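Local coordinates for protein beta-lactamase (Serratia marcescens, PDB 5GWA) that probably hydrolyses beta-lactam antibiotics to substituted beta-amino acids, as a class A extended-spectrum enzyme, and is bound here to the inhibitor avibactam, at residues E12-D17 against A265-S270. Residues are numbered along the deposited sequence; the frame is centred on the assembly and turned at random.
Sequences EKYLKD and AEICKS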
ATOM      1  N   GLU A  12      -8.208 -29.561  13.847  1.00 22.47           N
ATOM      2  CA  GLU A  12      -9.257 -29.038  14.713  1.00 20.37           C
ATOM      3  C   GLU A  12      -8.734 -28.787  16.135  1.00 20.07           C
ATOM      4  O   GLU A  12      -8.991 -27.737  16.711  1.00 20.65           O
ATOM      5  CB  GLU A  12     -10.469 -29.989  14.697  1.00 22.47           C
ATOM      6  CG  GLU A  12     -11.256 -29.889  13.391  1.00 26.07           C
ATOM      7  CD  GLU A  12     -12.447 -30.827  13.301  1.00 32.13           C
ATOM      8  OE1 GLU A  12     -12.523 -31.752  14.116  1.00 39.35           O
ATOM      9  OE2 GLU A  12     -13.260 -30.695  12.355  1.00 37.53           O
ATOM     10  N   LYS A  13      -7.846 -29.655  16.602  1.00 22.60           N
ATOM     11  CA  LYS A  13      -7.297 -29.501  17.947  1.00 24.60           C
ATOM     12  C   LYS A  13      -6.338 -28.322  18.018  1.00 23.56           C
ATOM     13  O   LYS A  13      -6.366 -27.538  18.968  1.00 23.00           O
ATOM     14  CB  LYS A  13      -6.599 -30.789  18.382  1.00 27.31           C
ATOM     15  CG  LYS A  13      -6.036 -30.738  19.794  1.00 33.52           C
ATOM     16  CD  LYS A  13      -5.576 -32.112  20.267  1.00 41.23           C
ATOM     17  CE  LYS A  13      -4.871 -32.032  21.611  1.00 45.96           C
ATOM     18  NZ  LYS A  13      -4.042 -33.242  21.860  1.00 49.10           N
ATOM     19  N   TYR A  14      -5.520 -28.180  16.978  1.00 22.43           N
ATOM     20  CA  TYR A  14      -4.647 -27.004  16.816  1.00 23.00           C
ATOM     21  C   TYR A  14      -5.420 -25.682  16.862  1.00 19.09           C
ATOM     22  O   TYR A  14      -4.995 -24.682  17.456  1.00 22.66           O
ATOM     23  CB  TYR A  14      -3.867 -27.147  15.495  1.00 20.54           C
ATOM     24  CG  TYR A  14      -2.988 -25.945  15.168  1.00 22.45           C
ATOM     25  CD1 TYR A  14      -1.861 -25.659  15.917  1.00 18.86           C
ATOM     26  CD2 TYR A  14      -3.368 -25.024  14.209  1.00 20.10           C
ATOM     27  CE1 TYR A  14      -1.099 -24.538  15.669  1.00 19.34           C
ATOM     28  CE2 TYR A  14      -2.595 -23.932  13.925  1.00 19.89           C
ATOM     29  CZ  TYR A  14      -1.472 -23.677  14.669  1.00 19.26           C
ATOM     30  OH  TYR A  14      -0.724 -22.560  14.438  1.00 18.06           O
ATOM     31  N   LEU A  15      -6.591 -25.686  16.256  1.00 19.45           N
ATOM     32  CA  LEU A  15      -7.384 -24.500  16.116  1.00 18.56           C
ATOM     33  C   LEU A  15      -8.169 -24.125  17.380  1.00 17.62           C
ATOM     34  O   LEU A  15      -8.621 -22.994  17.512  1.00 19.62           O
ATOM     35  CB  LEU A  15      -8.361 -24.701  14.961  1.00 18.01           C
ATOM     36  CG  LEU A  15      -7.792 -24.556  13.564  1.00 16.50           C
ATOM     37  CD1 LEU A  15      -8.913 -24.851  12.560  1.00 17.36           C
ATOM     38  CD2 LEU A  15      -7.188 -23.179  13.348  1.00 18.57           C
ATOM     39  N   LYS A  16      -8.229 -25.059  18.339  1.00 22.95           N
ATOM     40  CA  LYS A  16      -9.034 -24.877  19.543  1.00 26.67           C
ATOM     41  C   LYS A  16      -8.750 -23.582  20.293  1.00 22.75           C
ATOM     42  O   LYS A  16      -9.680 -22.947  20.789  1.00 26.77           O
ATOM     43  CB  LYS A  16      -8.829 -26.062  20.501  1.00 30.96           C
ATOM     44  CG  LYS A  16      -9.732 -27.254  20.222  1.00 40.65           C
ATOM     45  CD  LYS A  16      -9.355 -28.456  21.082  1.00 45.18           C
ATOM     46  CE  LYS A  16      -9.200 -28.082  22.550  1.00 52.83           C
ATOM     47  NZ  LYS A  16      -9.247 -29.278  23.438  1.00 58.61           N
ATOM     48  N   ASP A  17      -7.477 -23.231  20.455  1.00 22.58           N
ATOM     49  CA  ASP A  17      -7.109 -22.047  21.237  1.00 24.60           C
ATOM     50  C   ASP A  17      -6.733 -20.837  20.412  1.00 21.43           C
ATOM     51  O   ASP A  17      -6.204 -19.859  20.942  1.00 25.02           O
ATOM     52  CB  ASP A  17      -5.977 -22.364  22.215  1.00 25.72           C
ATOM     53  CG  ASP A  17      -4.677 -22.696  21.527  1.00 32.44           C
ATOM     54  OD1 ASP A  17      -4.600 -22.580  20.287  1.00 25.29           O
ATOM     55  OD2 ASP A  17      -3.731 -23.111  22.226  1.00 29.90           O
ATOM     56  N   ALA A 265       0.778 -21.742   8.120  1.00 11.84           N
ATOM     57  CA  ALA A 265       2.017 -22.490   7.913  1.00 11.85           C
ATOM     58  C   ALA A 265       1.935 -23.863   8.599  1.00 11.92           C
ATOM     59  O   ALA A 265       2.302 -24.883   8.034  1.00 12.61           O
ATOM     60  CB  ALA A 265       3.208 -21.682   8.436  1.00 12.91           C
ATOM     61  N   GLU A 266       1.384 -23.866   9.817  1.00 13.70           N
ATOM     62  CA  GLU A 266       1.297 -25.080  10.608  1.00 15.53           C
ATOM     63  C   GLU A 266       0.246 -26.030  10.053  1.00 12.61           C
ATOM     64  O   GLU A 266       0.510 -27.218   9.919  1.00 15.03           O
ATOM     65  CB  GLU A 266       0.986 -24.773  12.056  1.00 14.59           C
ATOM     66  CG  GLU A 266       2.134 -24.103  12.790  1.00 15.57           C
ATOM     67  CD  GLU A 266       3.200 -25.077  13.271  1.00 20.29           C
ATOM     68  OE1 GLU A 266       3.252 -26.240  12.816  1.00 20.57           O
ATOM     69  OE2 GLU A 266       4.015 -24.637  14.113  1.00 22.02           O
ATOM     70  N   ILE A 267      -0.892 -25.497   9.615  1.00 15.07           N
ATOM     71  CA  ILE A 267      -1.928 -26.340   9.002  1.00 13.08           C
ATOM     72  C   ILE A 267      -1.385 -26.963   7.711  1.00 13.66           C
ATOM     73  O   ILE A 267      -1.523 -28.153   7.446  1.00 13.57           O
ATOM     74  CB  ILE A 267      -3.254 -25.575   8.765  1.00 13.75           C
ATOM     75  CG1 ILE A 267      -3.944 -25.323  10.100  1.00 13.54           C
ATOM     76  CG2 ILE A 267      -4.181 -26.353   7.843  1.00 14.14           C
ATOM     77  CD1 ILE A 267      -5.107 -24.378  10.030  1.00 13.64           C
ATOM     78  N   CYS A 268      -0.724 -26.149   6.898  1.00 13.08           N
ATOM     79  CA  CYS A 268      -0.129 -26.670   5.685  1.00 12.14           C
ATOM     80  C   CYS A 268       0.914 -27.763   5.953  1.00 12.09           C
ATOM     81  O   CYS A 268       0.921 -28.774   5.291  1.00 15.11           O
ATOM     82  CB  CYS A 268       0.463 -25.543   4.840  1.00 13.45           C
ATOM     83  SG  CYS A 268       0.971 -26.170   3.205  1.00 13.87           S
ATOM     84  N   LYS A 269       1.773 -27.530   6.941  1.00 13.97           N
ATOM     85  CA  LYS A 269       2.811 -28.494   7.346  1.00 14.73           C
ATOM     86  C   LYS A 269       2.173 -29.807   7.757  1.00 14.78           C
ATOM     87  O   LYS A 269       2.698 -30.890   7.438  1.00 15.16           O
ATOM     88  CB  LYS A 269       3.609 -27.870   8.504  1.00 15.16           C
ATOM     89  CG  LYS A 269       4.690 -28.748   9.118  1.00 18.65           C
ATOM     90  CD  LYS A 269       5.760 -29.155   8.141  1.00 21.41           C
ATOM     91  CE  LYS A 269       6.917 -29.797   8.910  1.00 25.96           C
ATOM     92  NZ  LYS A 269       7.383 -31.057   8.297  1.00 30.26           N
ATOM     93  N   SER A 270       1.078 -29.719   8.515  1.00 16.28           N
ATOM     94  CA  SER A 270       0.362 -30.918   8.964  1.00 16.61           C
ATOM     95  C   SER A 270      -0.110 -31.707   7.752  1.00 16.79           C
ATOM     96  O   SER A 270       0.040 -32.931   7.696  1.00 16.90           O
ATOM     97  CB  SER A 270      -0.848 -30.587   9.850  1.00 19.73           C
ATOM     98  OG  SER A 270      -0.450 -30.093  11.128  1.00 22.41           O
TER
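Tyr14 reaches across from helix 4-15 and lays the end of its ring against Glu266 of helix 257-276. Its CG stands anti to the backbone N (chi1 176°), which brings the ring across the gap to helix 257-276. The phenol end meets the aliphatic part of the glutamate: Tyr14 OH lies 3.6 Å from Glu266 CG, and Tyr14 CZ lies 3.8 Å from Glu266 CB. The two side chains cross at about a right angle. In Glu266 the bend at chi2 (-81°) turns the carboxylate off the ring, leaving CB and CG to meet the tyrosine. The tyrosine therefore touches methylenes, and the carboxylate plane is turned 49° from the ring.

The inner half of the ring has a second neighbour. Tyr14 CD2 is 4.2 Å from Ile267 CG1, and the two side chains meet at a slant. Deeper in, Leu15 and Ile267 meet methyl to methyl, with Leu15 CD2 4.1 Å from Ile267 CD1. These two side chains also cross at about a right angle. Both are buried and both rest on Val22 of strand 21-28, so the apolar layer runs from the helix pair down onto the sheet. Tyr14 and Glu266 are only partly buried and lie farther out. Lys18 adds a cation-pi contact to the Tyr14 ring and a hydrogen bond to Tyr14 O.

The contact joins the N-terminal and C-terminal helices, which pack side by side on the five-stranded antiparallel sheet, an arrangement characteristic of the alpha/beta domain of class A beta-lactamases.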